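Local coordinates for protein magnesium-protoporphyrin O-methyltransferase (Synechocystis sp., PDB 4QDJ) that methylates magnesium-protoporphyrin IX to its 13-monomethyl ester with S-adenosyl-L-methionine as methyl donor, in the chlorophyll biosynthesis pathway, at residues Lys200-Asn205 with Leu225-Ser230; Val131-Val136 with Ser150-Leu155; Leu80-Ala85 with Glu106-Gly111; Asp49-Trp54 with Arg159-Phe164. One frame throughout, in Å; residues are numbered along the deposited sequence.

Contacts 1, 2 and 4 are buried and all reach the central sheet of the Rossmann-like fold; contact 3, whose centre lies about 18 Å from that of the chain, joins two helix ends, partly buried at the surface with two of its touching residues exposed. Strand 159-164 of contact 4 has strand 130-133 of contact 2 and strand 221-229 of contact 1 as its neighbours. N205, just past helix 195-204, packs against A153 of helix 142-155 and so joins contact 1 to contact 2. Contacts 2 and 4, centred about 8 and 9 Å from the chain centre, are purely apolar between their segments, and contact 2 also supplies part of the SAM pocket. In contacts 1 and 3 a few apolar touches are accompanied by one water that bridges the segments.

Contact 1: residues Lys200-Asn205 with Leu225-Ser230; sequences KILGDN and LEAVRS
R229 NH2 is held by two oxygens: water 1, which accepts from it at 2.9 Å, and A156 O, next after L155. The same water donates to N205 O at 3.2 Å, so one molecule links the guanidinium of strand 221-229 to the backbone where helix 195-204 has just ended. Water 1 lies in the guanidinium plane, at its edge. The arginine chain leaves with CG opposite its backbone N (chi1 -165°) and bends at chi3, which swings its nitrogens back toward the helix end.

N205 is turned onto its own helix. Its ND2 donates to I201 O at 2.8 Å, coming from above the carbonyl plane.

Away from this polar end the contact is apolar. The two methyls of L202 straddle the A227 methyl: CD1 and CD2 each stand 4.0 Å from A227 CB. L202 CD1 also comes to 4.3 Å from L225 CD1, so the leucine lies over two residues that point to the same face of the strand. I149 of helix 142-155 and L160 and L162 of strand 159-164 touch L202 from around.

The pairing is thus divided: the buried part of the helix rests on the sheet through methyl groups, whereas its end is linked to the strand through water 1, held by a cation that also bonds to the A156 carbonyl.

Contact 2: residues Val131-Val136 with Ser150-Leu155; sequences VICLDV and SHLASL. With SAM (S-adenosylmethionine), chain B.
L152 reaches strand 130-133 with both branches: its CD1 lies 3.7 Å from C133 CB, close to the sulfur as well, while CD2 meets V131 CG1 at 4.0 Å. One turn on, L155 CB stands 4.0 Å from V131 CG2. The valine therefore splits its methyls between two leucines, CG1 lying opposite the backbone N (chi1 178°) and facing L152. Cut back to an alanine, V131 would lose both methyls, which is likely to leave a gap facing L152 and L155 and the helix less closely seated on the strand.

Behind this layer, L160 of strand 159-164 touches both V131 and L152, and L155 leans on L124. Past the strand end the chain turns to the cofactor. L134 O accepts a hydrogen bond from the SAM amino nitrogen N at 2.7 Å, V136 CG2 lies 3.5 Å from the ribose O4', and D135 O is 3.2 Å from the methyl carbon CE. The D135 carboxylate is gripped by the hydroxyls of Y220, S163 and S222, which probably help to hold this bend. Strand 130-133, helix 142-155 and strand 159-164 make up a beta-alpha-beta unit, with SAM bound at the C-terminal ends of the parallel strands, as in class I methyltransferases.

Contact 3: residues Leu80-Ala85 with Glu106-Gly111; sequences LAQAGA and EVLAYG
A81 begins the contact in the last turn of helix 77-82, its CB standing 4.1 Å from CD1 of L108 at the end of helix 94-108. Two helix ends of the Rossmann-like methyltransferase fold meet here, and the first closes in a Schellman motif. P114, in the loop leading to strand 115-118, touches both A81 and L108 and so lies beside this pair.

Q82 carries most of its side of the contact. Its CG packs on L108 CD2 at 3.5 Å, and the chain then runs on extended, across the leucine at about a right angle. With CG opposite the carbonyl carbon (chi1 -75°), the amide at its end is led out toward V107, where NE2 lies 4.0 Å from V107 CG2. The same NE2 donates to water 2 at 3.0 Å, and that water donates to V107 O, also at 3.0 Å. The glutamine thus touches the second helix with its aliphatic part and reaches the backbone of that helix through water.

Beyond Q82 the helix ends. G84 has positive phi (104°); A85 N makes the 6→1 bond to L80 O, G84 N the 5→2 bond to A81 O, and a side chain at G84 would be jammed against the preceding carbonyl. Across from it, helix 94-108 ends differently, in a type II' turn from L108 to G111 with A109 at positive phi. N112, next after the second segment, ties the two helix ends together: its ND2 bonds to both A81 O and A85 O.

Contact 4: residues Asp49-Trp54 with Arg159-Phe164; sequences DSVVAW and RLILSF
I161 CB points from strand 159-164 toward helix 35-58, and both branches of the side chain meet the same two residues there, V51 and W54, at different atoms. The CG2 methyl stands opposite the backbone N and fits between V51 and W54, one turn apart on the helix: V51 CG2 lies 4.3 Å away and W54 CZ3 likewise 4.3 Å. The methyl comes to the indole at its edge, near the ring plane, so the tryptophan meets the strand with its six-membered rim. The other branch, CG1, runs on extended (chi2 168°) to the terminal methyl. I161 CD1 comes to 4.4 Å from V51 CG1. I161 CD1 is also 4.4 Å from W54 CE3. L55 of the same helix also touches I161.

This is helix-on-sheet packing of the Rossmann-like fold: a long helix near the N-terminus lies over a strand whose backbone bonds to strand 130-133 on one edge and to strand 221-229 on the other. S50 O sits 3.5 Å above one face of the W54 ring, toward the rim, and R211 makes a cation-pi contact with the indole while its NH1 bonds to W54 O. At the start of the strand, R159 NH1 forms salt bridges with D58 and E226.

Contact 1: residues Lys200-Asn205 with Leu225-Ser230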
loop_
_atom_site.group_PDB
_atom_site.type_symbol
_atom_site.label_atom_id
_atom_site.label_comp_id
_atom_site.label_asym_id
_atom_site.label_seq_id
_atom_site.Cartn_x
_atom_site.Cartn_y
_atom_site.Cartn_z
ATOM N N LYS A 200 -14.109 -2.756 -12.458
ATOM C CA LYS A 200 -15.380 -2.049 -12.570
ATOM C C LYS A 200 -15.381 -0.792 -11.704
ATOM O O LYS A 200 -15.790 0.280 -12.151
ATOM C CB LYS A 200 -16.542 -2.971 -12.183
ATOM C CG LYS A 200 -17.920 -2.333 -12.281
ATOM C CD LYS A 200 -18.193 -1.823 -13.685
ATOM C CE LYS A 200 -19.667 -1.491 -13.880
ATOM N NZ LYS A 200 -20.157 -0.481 -12.903
ATOM N N ILE A 201 -14.916 -0.932 -10.467
ATOM C CA ILE A 201 -14.833 0.195 -9.542
ATOM C C ILE A 201 -13.894 1.273 -10.080
ATOM O O ILE A 201 -14.196 2.464 -10.012
ATOM C CB ILE A 201 -14.362 -0.263 -8.148
ATOM C CG1 ILE A 201 -15.356 -1.266 -7.560
ATOM C CG2 ILE A 201 -14.195 0.929 -7.213
ATOM C CD1 ILE A 201 -14.784 -2.103 -6.441
ATOM N N LEU A 202 -12.759 0.851 -10.625
ATOM C CA LEU A 202 -11.810 1.789 -11.215
ATOM C C LEU A 202 -12.427 2.506 -12.415
ATOM O O LEU A 202 -12.276 3.718 -12.570
ATOM C CB LEU A 202 -10.517 1.074 -11.611
ATOM C CG LEU A 202 -9.624 0.662 -10.437
ATOM C CD1 LEU A 202 -8.519 -0.289 -10.886
ATOM C CD2 LEU A 202 -9.031 1.892 -9.760
ATOM N N GLY A 203 -13.129 1.749 -13.252
ATOM C CA GLY A 203 -13.812 2.315 -14.402
ATOM C C GLY A 203 -14.885 3.313 -14.007
ATOM O O GLY A 203 -15.040 4.354 -14.645
ATOM N N ASP A 204 -15.625 2.995 -12.948
ATOM C CA ASP A 204 -16.671 3.885 -12.447
ATOM C C ASP A 204 -16.092 5.216 -11.974
ATOM O O ASP A 204 -16.774 6.242 -11.992
ATOM C CB ASP A 204 -17.450 3.224 -11.304
ATOM C CG ASP A 204 -18.353 2.099 -11.781
ATOM O OD1 ASP A 204 -18.648 2.037 -12.994
ATOM O OD2 ASP A 204 -18.777 1.283 -10.936
ATOM N N ASN A 205 -14.832 5.192 -11.551
ATOM C CA ASN A 205 -14.166 6.395 -11.065
ATOM C C ASN A 205 -13.356 7.121 -12.135
ATOM O O ASN A 205 -12.637 8.075 -11.839
ATOM C CB ASN A 205 -13.289 6.075 -9.854
ATOM C CG ASN A 205 -14.100 5.859 -8.592
ATOM O OD1 ASN A 205 -14.498 6.817 -7.925
ATOM N ND2 ASN A 205 -14.355 4.600 -8.258
ATOM N N LEU A 225 -2.513 -3.713 -10.277
ATOM C CA LEU A 225 -3.102 -2.953 -11.376
ATOM C C LEU A 225 -2.643 -1.505 -11.346
ATOM O O LEU A 225 -2.713 -0.846 -10.309
ATOM C CB LEU A 225 -4.630 -2.988 -11.303
ATOM C CG LEU A 225 -5.316 -4.353 -11.342
ATOM C CD1 LEU A 225 -6.825 -4.186 -11.243
ATOM C CD2 LEU A 225 -4.939 -5.110 -12.606
ATOM N N GLU A 226 -2.171 -1.017 -12.489
ATOM C CA GLU A 226 -1.912 0.404 -12.664
ATOM C C GLU A 226 -3.096 1.003 -13.401
ATOM O O GLU A 226 -3.414 0.589 -14.516
ATOM C CB GLU A 226 -0.632 0.635 -13.469
ATOM C CG GLU A 226 -0.338 2.103 -13.744
ATOM C CD GLU A 226 0.828 2.302 -14.692
ATOM O OE1 GLU A 226 0.922 1.556 -15.689
ATOM O OE2 GLU A 226 1.656 3.201 -14.441
ATOM N N ALA A 227 -3.759 1.963 -12.768
ATOM C CA ALA A 227 -4.906 2.625 -13.370
ATOM C C ALA A 227 -4.564 4.077 -13.668
ATOM O O ALA A 227 -3.959 4.767 -12.847
ATOM C CB ALA A 227 -6.114 2.535 -12.451
ATOM N N VAL A 228 -4.945 4.536 -14.853
ATOM C CA VAL A 228 -4.660 5.904 -15.270
ATOM C C VAL A 228 -5.949 6.636 -15.636
ATOM O O VAL A 228 -6.823 6.079 -16.303
ATOM C CB VAL A 228 -3.666 5.932 -16.453
ATOM C CG1 VAL A 228 -3.528 7.338 -17.016
ATOM C CG2 VAL A 228 -2.309 5.393 -16.014
ATOM N N ARG A 229 -6.068 7.878 -15.177
ATOM C CA ARG A 229 -7.244 8.691 -15.438
ATOM C C ARG A 229 -7.366 8.973 -16.932
ATOM O O ARG A 229 -6.450 9.514 -17.548
ATOM C CB ARG A 229 -7.162 9.996 -14.640
ATOM C CG ARG A 229 -8.470 10.753 -14.540
ATOM C CD ARG A 229 -8.341 11.972 -13.638
ATOM N NE ARG A 229 -8.343 11.631 -12.216
ATOM C CZ ARG A 229 -9.444 11.402 -11.507
ATOM N NH1 ARG A 229 -10.634 11.459 -12.092
ATOM N NH2 ARG A 229 -9.359 11.110 -10.216
ATOM N N SER A 230 -8.498 8.588 -17.512
ATOM C CA SER A 230 -8.714 8.744 -18.946
ATOM C C SER A 230 -9.481 10.022 -19.264
ATOM O O SER A 230 -9.669 10.876 -18.398
ATOM C CB SER A 230 -9.454 7.530 -19.510
ATOM O OG SER A 230 -10.684 7.325 -18.838
HETATM O O HOH W 1 -12.025 10.135 -9.414
#

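Contact 2: residues Val131-Val136 with Ser150-Leu155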
loop_
_atom_site.group_PDB
_atom_site.type_symbol
_atom_site.label_atom_id
_atom_site.label_comp_id
_atom_site.label_asym_id
_atom_site.label_seq_id
_atom_site.Cartn_x
_atom_site.Cartn_y
_atom_site.Cartn_z
ATOM N N VAL A 131 -1.289 7.837 -6.678
ATOM C CA VAL A 131 -1.701 7.284 -5.396
ATOM C C VAL A 131 -1.499 5.775 -5.443
ATOM O O VAL A 131 -1.869 5.124 -6.421
ATOM C CB VAL A 131 -3.173 7.620 -5.084
ATOM C CG1 VAL A 131 -3.603 6.991 -3.768
ATOM C CG2 VAL A 131 -3.370 9.128 -5.044
ATOM N N ILE A 132 -0.887 5.226 -4.400
ATOM C CA ILE A 132 -0.574 3.803 -4.363
ATOM C C ILE A 132 -1.117 3.157 -3.094
ATOM O O ILE A 132 -0.971 3.698 -2.000
ATOM C CB ILE A 132 0.949 3.558 -4.444
ATOM C CG1 ILE A 132 1.554 4.311 -5.632
ATOM C CG2 ILE A 132 1.249 2.065 -4.543
ATOM C CD1 ILE A 132 3.061 4.191 -5.722
ATOM N N CYS A 133 -1.742 1.995 -3.246
ATOM C CA CYS A 133 -2.279 1.259 -2.111
ATOM C C CYS A 133 -1.999 -0.228 -2.300
ATOM O O CYS A 133 -2.720 -0.914 -3.025
ATOM C CB CYS A 133 -3.781 1.516 -1.986
ATOM S SG CYS A 133 -4.551 0.827 -0.514
ATOM N N LEU A 134 -0.941 -0.715 -1.654
ATOM C CA LEU A 134 -0.494 -2.095 -1.831
ATOM C C LEU A 134 -0.819 -2.975 -0.635
ATOM O O LEU A 134 -0.493 -2.631 0.501
ATOM C CB LEU A 134 1.016 -2.148 -2.073
ATOM C CG LEU A 134 1.595 -1.402 -3.273
ATOM C CD1 LEU A 134 3.082 -1.702 -3.403
ATOM C CD2 LEU A 134 0.851 -1.767 -4.551
ATOM N N ASP A 135 -1.447 -4.116 -0.908
ATOM C CA ASP A 135 -1.723 -5.136 0.104
ATOM C C ASP A 135 -2.462 -4.585 1.324
ATOM O O ASP A 135 -2.183 -4.972 2.461
ATOM C CB ASP A 135 -0.433 -5.846 0.534
ATOM C CG ASP A 135 0.220 -6.627 -0.600
ATOM O OD1 ASP A 135 -0.379 -6.729 -1.694
ATOM O OD2 ASP A 135 1.335 -7.152 -0.391
ATOM N N VAL A 136 -3.401 -3.679 1.078
ATOM C CA VAL A 136 -4.214 -3.102 2.139
ATOM C C VAL A 136 -5.665 -3.553 1.987
ATOM O O VAL A 136 -6.330 -3.888 2.969
ATOM C CB VAL A 136 -4.147 -1.561 2.116
ATOM C CG1 VAL A 136 -5.113 -0.963 3.127
ATOM C CG2 VAL A 136 -2.725 -1.085 2.380
ATOM N N SER A 150 -12.691 4.357 -4.335
ATOM C CA SER A 150 -13.308 5.586 -4.815
ATOM C C SER A 150 -12.703 6.812 -4.136
ATOM O O SER A 150 -12.483 7.839 -4.775
ATOM C CB SER A 150 -14.824 5.546 -4.612
ATOM O OG SER A 150 -15.410 4.525 -5.401
ATOM N N HIS A 151 -12.421 6.701 -2.843
ATOM C CA HIS A 151 -11.808 7.821 -2.141
ATOM C C HIS A 151 -10.378 8.059 -2.618
ATOM O O HIS A 151 -9.977 9.197 -2.851
ATOM C CB HIS A 151 -11.816 7.624 -0.628
ATOM C CG HIS A 151 -11.274 8.799 0.121
ATOM N ND1 HIS A 151 -12.002 9.954 0.313
ATOM C CD2 HIS A 151 -10.067 9.015 0.691
ATOM C CE1 HIS A 151 -11.271 10.823 0.989
ATOM N NE2 HIS A 151 -10.091 10.280 1.229
ATOM N N LEU A 152 -9.615 6.980 -2.755
ATOM C CA LEU A 152 -8.244 7.081 -3.241
ATOM C C LEU A 152 -8.211 7.681 -4.642
ATOM O O LEU A 152 -7.336 8.491 -4.961
ATOM C CB LEU A 152 -7.566 5.710 -3.231
ATOM C CG LEU A 152 -7.302 5.111 -1.849
ATOM C CD1 LEU A 152 -6.723 3.714 -1.981
ATOM C CD2 LEU A 152 -6.368 6.004 -1.043
ATOM N N ALA A 153 -9.176 7.288 -5.469
ATOM C CA ALA A 153 -9.276 7.809 -6.827
ATOM C C ALA A 153 -9.463 9.323 -6.821
ATOM O O ALA A 153 -8.931 10.023 -7.681
ATOM C CB ALA A 153 -10.416 7.131 -7.575
ATOM N N SER A 154 -10.202 9.826 -5.834
ATOM C CA SER A 154 -10.466 11.260 -5.738
ATOM C C SER A 154 -9.210 12.053 -5.385
ATOM O O SER A 154 -9.173 13.273 -5.544
ATOM C CB SER A 154 -11.575 11.544 -4.717
ATOM O OG SER A 154 -11.102 11.414 -3.386
ATOM N N LEU A 155 -8.185 11.359 -4.902
ATOM C CA LEU A 155 -6.928 12.009 -4.542
ATOM C C LEU A 155 -5.938 11.977 -5.698
ATOM O O LEU A 155 -4.937 12.692 -5.687
ATOM C CB LEU A 155 -6.300 11.322 -3.327
ATOM C CG LEU A 155 -7.196 11.072 -2.113
ATOM C CD1 LEU A 155 -6.406 10.368 -1.017
ATOM C CD2 LEU A 155 -7.796 12.374 -1.602
HETATM N N SAM B . 1.344 -1.163 1.916
HETATM C CA SAM B . 2.378 -1.656 2.823
HETATM C C SAM B . 3.340 -2.583 2.093
HETATM O O SAM B . 2.977 -3.211 1.097
HETATM O OXT SAM B . 4.500 -2.720 2.483
HETATM C CB SAM B . 1.789 -2.340 4.058
HETATM C CG SAM B . 0.878 -3.543 3.818
HETATM S SD SAM B . 0.331 -4.303 5.375
HETATM C CE SAM B . -0.178 -5.950 4.821
HETATM C "C5'" SAM B . -1.292 -3.537 5.566
HETATM C "C4'" SAM B . -1.190 -2.154 6.191
HETATM O "O4'" SAM B . -2.362 -1.431 5.878
HETATM C "C3'" SAM B . -1.080 -2.191 7.709
HETATM O "O3'" SAM B . 0.043 -1.438 8.106
HETATM C "C2'" SAM B . -2.344 -1.511 8.198
HETATM O "O2'" SAM B . -2.120 -0.739 9.357
HETATM C "C1'" SAM B . -2.721 -0.659 6.998
HETATM N N9 SAM B . -4.147 -0.315 6.945
HETATM C C8 SAM B . -5.215 -1.153 7.117
HETATM N N7 SAM B . -6.347 -0.424 6.985
HETATM C C5 SAM B . -6.010 0.860 6.730
HETATM C C6 SAM B . -6.764 2.003 6.514
HETATM N N6 SAM B . -8.094 1.945 6.542
HETATM N N1 SAM B . -6.123 3.199 6.275
HETATM C C2 SAM B . -4.745 3.258 6.247
HETATM N N3 SAM B . -4.000 2.118 6.466
HETATM C C4 SAM B . -4.628 0.941 6.700
#

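Contact 3: residues Leu80-Ala85 with Glu106-Gly111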
loop_
_atom_site.group_PDB
_atom_site.type_symbol
_atom_site.label_atom_id
_atom_site.label_comp_id
_atom_site.label_asym_id
_atom_site.label_seq_id
_atom_site.Cartn_x
_atom_site.Cartn_y
_atom_site.Cartn_z
ATOM N N LEU A 80 10.997 4.629 -2.957
ATOM C CA LEU A 80 10.515 5.687 -3.843
ATOM C C LEU A 80 11.190 7.016 -3.513
ATOM O O LEU A 80 11.574 7.763 -4.411
ATOM C CB LEU A 80 8.992 5.824 -3.781
ATOM C CG LEU A 80 8.201 4.679 -4.420
ATOM C CD1 LEU A 80 6.707 4.967 -4.361
ATOM C CD2 LEU A 80 8.647 4.455 -5.863
ATOM N N ALA A 81 11.342 7.300 -2.222
ATOM C CA ALA A 81 12.020 8.518 -1.788
ATOM C C ALA A 81 13.494 8.489 -2.179
ATOM O O ALA A 81 14.059 9.510 -2.572
ATOM C CB ALA A 81 11.869 8.708 -0.288
ATOM N N GLN A 82 14.111 7.316 -2.065
ATOM C CA GLN A 82 15.499 7.132 -2.477
ATOM C C GLN A 82 15.676 7.456 -3.957
ATOM O O GLN A 82 16.723 7.960 -4.372
ATOM C CB GLN A 82 15.958 5.698 -2.191
ATOM C CG GLN A 82 16.228 5.421 -0.720
ATOM C CD GLN A 82 16.523 3.959 -0.427
ATOM O OE1 GLN A 82 15.833 3.062 -0.914
ATOM N NE2 GLN A 82 17.555 3.713 0.375
ATOM N N ALA A 83 14.642 7.175 -4.746
ATOM C CA ALA A 83 14.672 7.429 -6.184
ATOM C C ALA A 83 14.272 8.863 -6.533
ATOM O O ALA A 83 14.223 9.233 -7.708
ATOM C CB ALA A 83 13.786 6.430 -6.919
ATOM N N GLY A 84 13.980 9.666 -5.514
ATOM C CA GLY A 84 13.707 11.078 -5.717
ATOM C C GLY A 84 12.256 11.526 -5.637
ATOM O O GLY A 84 11.970 12.715 -5.781
ATOM N N ALA A 85 11.335 10.596 -5.411
ATOM C CA ALA A 85 9.921 10.958 -5.324
ATOM C C ALA A 85 9.633 11.775 -4.073
ATOM O O ALA A 85 10.335 11.659 -3.068
ATOM C CB ALA A 85 9.045 9.715 -5.350
ATOM N N GLU A 106 16.999 6.272 9.652
ATOM C CA GLU A 106 18.231 5.497 9.724
ATOM C C GLU A 106 18.938 5.401 8.376
ATOM O O GLU A 106 20.166 5.426 8.309
ATOM C CB GLU A 106 17.952 4.091 10.261
ATOM C CG GLU A 106 17.643 4.037 11.749
ATOM C CD GLU A 106 17.330 2.632 12.225
ATOM O OE1 GLU A 106 17.296 1.713 11.382
ATOM O OE2 GLU A 106 17.118 2.447 13.442
ATOM N N VAL A 107 18.163 5.298 7.303
ATOM C CA VAL A 107 18.743 5.046 5.991
ATOM C C VAL A 107 18.818 6.300 5.114
ATOM O O VAL A 107 19.667 6.392 4.228
ATOM C CB VAL A 107 18.000 3.899 5.258
ATOM C CG1 VAL A 107 16.671 4.379 4.707
ATOM C CG2 VAL A 107 18.861 3.328 4.152
ATOM N N LEU A 108 17.948 7.272 5.376
ATOM C CA LEU A 108 17.889 8.475 4.550
ATOM C C LEU A 108 18.483 9.704 5.228
ATOM O O LEU A 108 18.778 10.698 4.562
ATOM C CB LEU A 108 16.449 8.770 4.130
ATOM C CG LEU A 108 15.753 7.640 3.374
ATOM C CD1 LEU A 108 14.412 8.095 2.834
ATOM C CD2 LEU A 108 16.647 7.153 2.259
ATOM N N ALA A 109 18.655 9.626 6.545
ATOM C CA ALA A 109 19.165 10.743 7.339
ATOM C C ALA A 109 18.365 12.022 7.097
ATOM O O ALA A 109 17.160 12.062 7.342
ATOM C CB ALA A 109 20.651 10.971 7.067
ATOM N N TYR A 110 19.032 13.059 6.600
ATOM C CA TYR A 110 18.372 14.340 6.369
ATOM C C TYR A 110 18.166 14.637 4.889
ATOM O O TYR A 110 17.923 15.780 4.500
ATOM C CB TYR A 110 19.140 15.468 7.055
ATOM C CG TYR A 110 19.263 15.246 8.540
ATOM C CD1 TYR A 110 18.194 15.503 9.386
ATOM C CD2 TYR A 110 20.435 14.752 9.093
ATOM C CE1 TYR A 110 18.292 15.291 10.745
ATOM C CE2 TYR A 110 20.546 14.538 10.450
ATOM C CZ TYR A 110 19.471 14.808 11.272
ATOM O OH TYR A 110 19.573 14.595 12.626
ATOM N N GLY A 111 18.254 13.597 4.069
ATOM C CA GLY A 111 17.992 13.732 2.650
ATOM C C GLY A 111 16.506 13.696 2.361
ATOM O O GLY A 111 15.682 14.052 3.205
HETATM O O HOH W 2 19.617 5.624 1.366
#

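Contact 4: residues Asp49-Trp54 with Arg159-Phe164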
loop_
_atom_site.group_PDB
_atom_site.type_symbol
_atom_site.label_atom_id
_atom_site.label_comp_id
_atom_site.label_asym_id
_atom_site.label_seq_id
_atom_site.Cartn_x
_atom_site.Cartn_y
_atom_site.Cartn_z
ATOM N N ASP A 49 9.206 -4.211 -5.455
ATOM C CA ASP A 49 10.197 -3.991 -6.505
ATOM C C ASP A 49 9.561 -3.787 -7.881
ATOM O O ASP A 49 10.052 -2.996 -8.684
ATOM C CB ASP A 49 11.219 -5.132 -6.550
ATOM C CG ASP A 49 12.190 -5.095 -5.382
ATOM O OD1 ASP A 49 12.306 -4.038 -4.726
ATOM O OD2 ASP A 49 12.844 -6.128 -5.123
ATOM N N SER A 50 8.468 -4.496 -8.151
ATOM C CA SER A 50 7.759 -4.359 -9.421
ATOM C C SER A 50 7.172 -2.960 -9.579
ATOM O O SER A 50 7.228 -2.366 -10.655
ATOM C CB SER A 50 6.647 -5.408 -9.538
ATOM O OG SER A 50 7.181 -6.709 -9.716
ATOM N N VAL A 51 6.599 -2.438 -8.500
ATOM C CA VAL A 51 5.999 -1.108 -8.539
ATOM C C VAL A 51 7.067 -0.022 -8.671
ATOM O O VAL A 51 6.932 0.900 -9.478
ATOM C CB VAL A 51 5.092 -0.863 -7.315
ATOM C CG1 VAL A 51 4.630 0.592 -7.259
ATOM C CG2 VAL A 51 3.897 -1.800 -7.368
ATOM N N VAL A 52 8.138 -0.142 -7.894
ATOM C CA VAL A 52 9.262 0.780 -8.014
ATOM C C VAL A 52 9.794 0.777 -9.446
ATOM O O VAL A 52 10.054 1.835 -10.025
ATOM C CB VAL A 52 10.395 0.433 -7.023
ATOM C CG1 VAL A 52 11.629 1.290 -7.293
ATOM C CG2 VAL A 52 9.917 0.620 -5.588
ATOM N N ALA A 53 9.925 -0.415 -10.024
ATOM C CA ALA A 53 10.430 -0.552 -11.386
ATOM C C ALA A 53 9.537 0.150 -12.412
ATOM O O ALA A 53 10.038 0.781 -13.345
ATOM C CB ALA A 53 10.605 -2.023 -11.747
ATOM N N TRP A 54 8.220 0.036 -12.240
ATOM C CA TRP A 54 7.274 0.725 -13.115
ATOM C C TRP A 54 7.524 2.224 -13.083
ATOM O O TRP A 54 7.613 2.879 -14.124
ATOM C CB TRP A 54 5.834 0.483 -12.663
ATOM C CG TRP A 54 5.217 -0.801 -13.109
ATOM C CD1 TRP A 54 5.731 -1.708 -13.990
ATOM C CD2 TRP A 54 3.953 -1.321 -12.686
ATOM N NE1 TRP A 54 4.862 -2.764 -14.139
ATOM C CE2 TRP A 54 3.764 -2.551 -13.348
ATOM C CE3 TRP A 54 2.963 -0.868 -11.807
ATOM C CZ2 TRP A 54 2.623 -3.331 -13.161
ATOM C CZ3 TRP A 54 1.833 -1.642 -11.623
ATOM C CH2 TRP A 54 1.672 -2.860 -12.298
ATOM N N ARG A 159 -2.899 8.915 -11.645
ATOM C CA ARG A 159 -2.644 7.483 -11.551
ATOM C C ARG A 159 -2.947 6.875 -10.184
ATOM O O ARG A 159 -2.628 7.454 -9.145
ATOM C CB ARG A 159 -1.195 7.189 -11.957
ATOM C CG ARG A 159 -0.774 5.743 -11.773
ATOM C CD ARG A 159 0.580 5.474 -12.404
ATOM N NE ARG A 159 1.611 6.381 -11.910
ATOM C CZ ARG A 159 2.881 6.349 -12.300
ATOM N NH1 ARG A 159 3.281 5.451 -13.191
ATOM N NH2 ARG A 159 3.752 7.218 -11.802
ATOM N N LEU A 160 -3.570 5.700 -10.206
ATOM C CA LEU A 160 -3.834 4.926 -9.001
ATOM C C LEU A 160 -3.294 3.511 -9.193
ATOM O O LEU A 160 -3.642 2.835 -10.158
ATOM C CB LEU A 160 -5.338 4.888 -8.717
ATOM C CG LEU A 160 -5.826 4.074 -7.514
ATOM C CD1 LEU A 160 -5.142 4.527 -6.230
ATOM C CD2 LEU A 160 -7.340 4.181 -7.387
ATOM N N ILE A 161 -2.428 3.075 -8.284
ATOM C CA ILE A 161 -1.887 1.723 -8.338
ATOM C C ILE A 161 -2.381 0.934 -7.131
ATOM O O ILE A 161 -2.262 1.395 -5.998
ATOM C CB ILE A 161 -0.348 1.735 -8.365
ATOM C CG1 ILE A 161 0.147 2.372 -9.665
ATOM C CG2 ILE A 161 0.207 0.325 -8.219
ATOM C CD1 ILE A 161 1.624 2.696 -9.662
ATOM N N LEU A 162 -2.948 -0.242 -7.384
ATOM C CA LEU A 162 -3.508 -1.078 -6.327
ATOM C C LEU A 162 -2.981 -2.499 -6.426
ATOM O O LEU A 162 -2.667 -2.976 -7.513
ATOM C CB LEU A 162 -5.033 -1.144 -6.442
ATOM C CG LEU A 162 -5.862 0.135 -6.487
ATOM C CD1 LEU A 162 -7.320 -0.210 -6.754
ATOM C CD2 LEU A 162 -5.718 0.914 -5.190
ATOM N N SER A 163 -2.901 -3.183 -5.290
ATOM C CA SER A 163 -2.700 -4.625 -5.307
ATOM C C SER A 163 -3.716 -5.307 -4.399
ATOM O O SER A 163 -4.166 -4.732 -3.407
ATOM C CB SER A 163 -1.265 -5.009 -4.932
ATOM O OG SER A 163 -1.008 -4.785 -3.560
ATOM N N PHE A 164 -4.086 -6.530 -4.757
ATOM C CA PHE A 164 -5.089 -7.275 -4.016
ATOM C C PHE A 164 -4.903 -8.763 -4.265
ATOM O O PHE A 164 -4.251 -9.159 -5.230
ATOM C CB PHE A 164 -6.501 -6.838 -4.428
ATOM C CG PHE A 164 -6.812 -7.069 -5.884
ATOM C CD1 PHE A 164 -6.412 -6.156 -6.848
ATOM C CD2 PHE A 164 -7.513 -8.194 -6.288
ATOM C CE1 PHE A 164 -6.695 -6.365 -8.187
ATOM C CE2 PHE A 164 -7.802 -8.409 -7.625
ATOM C CZ PHE A 164 -7.391 -7.493 -8.575
#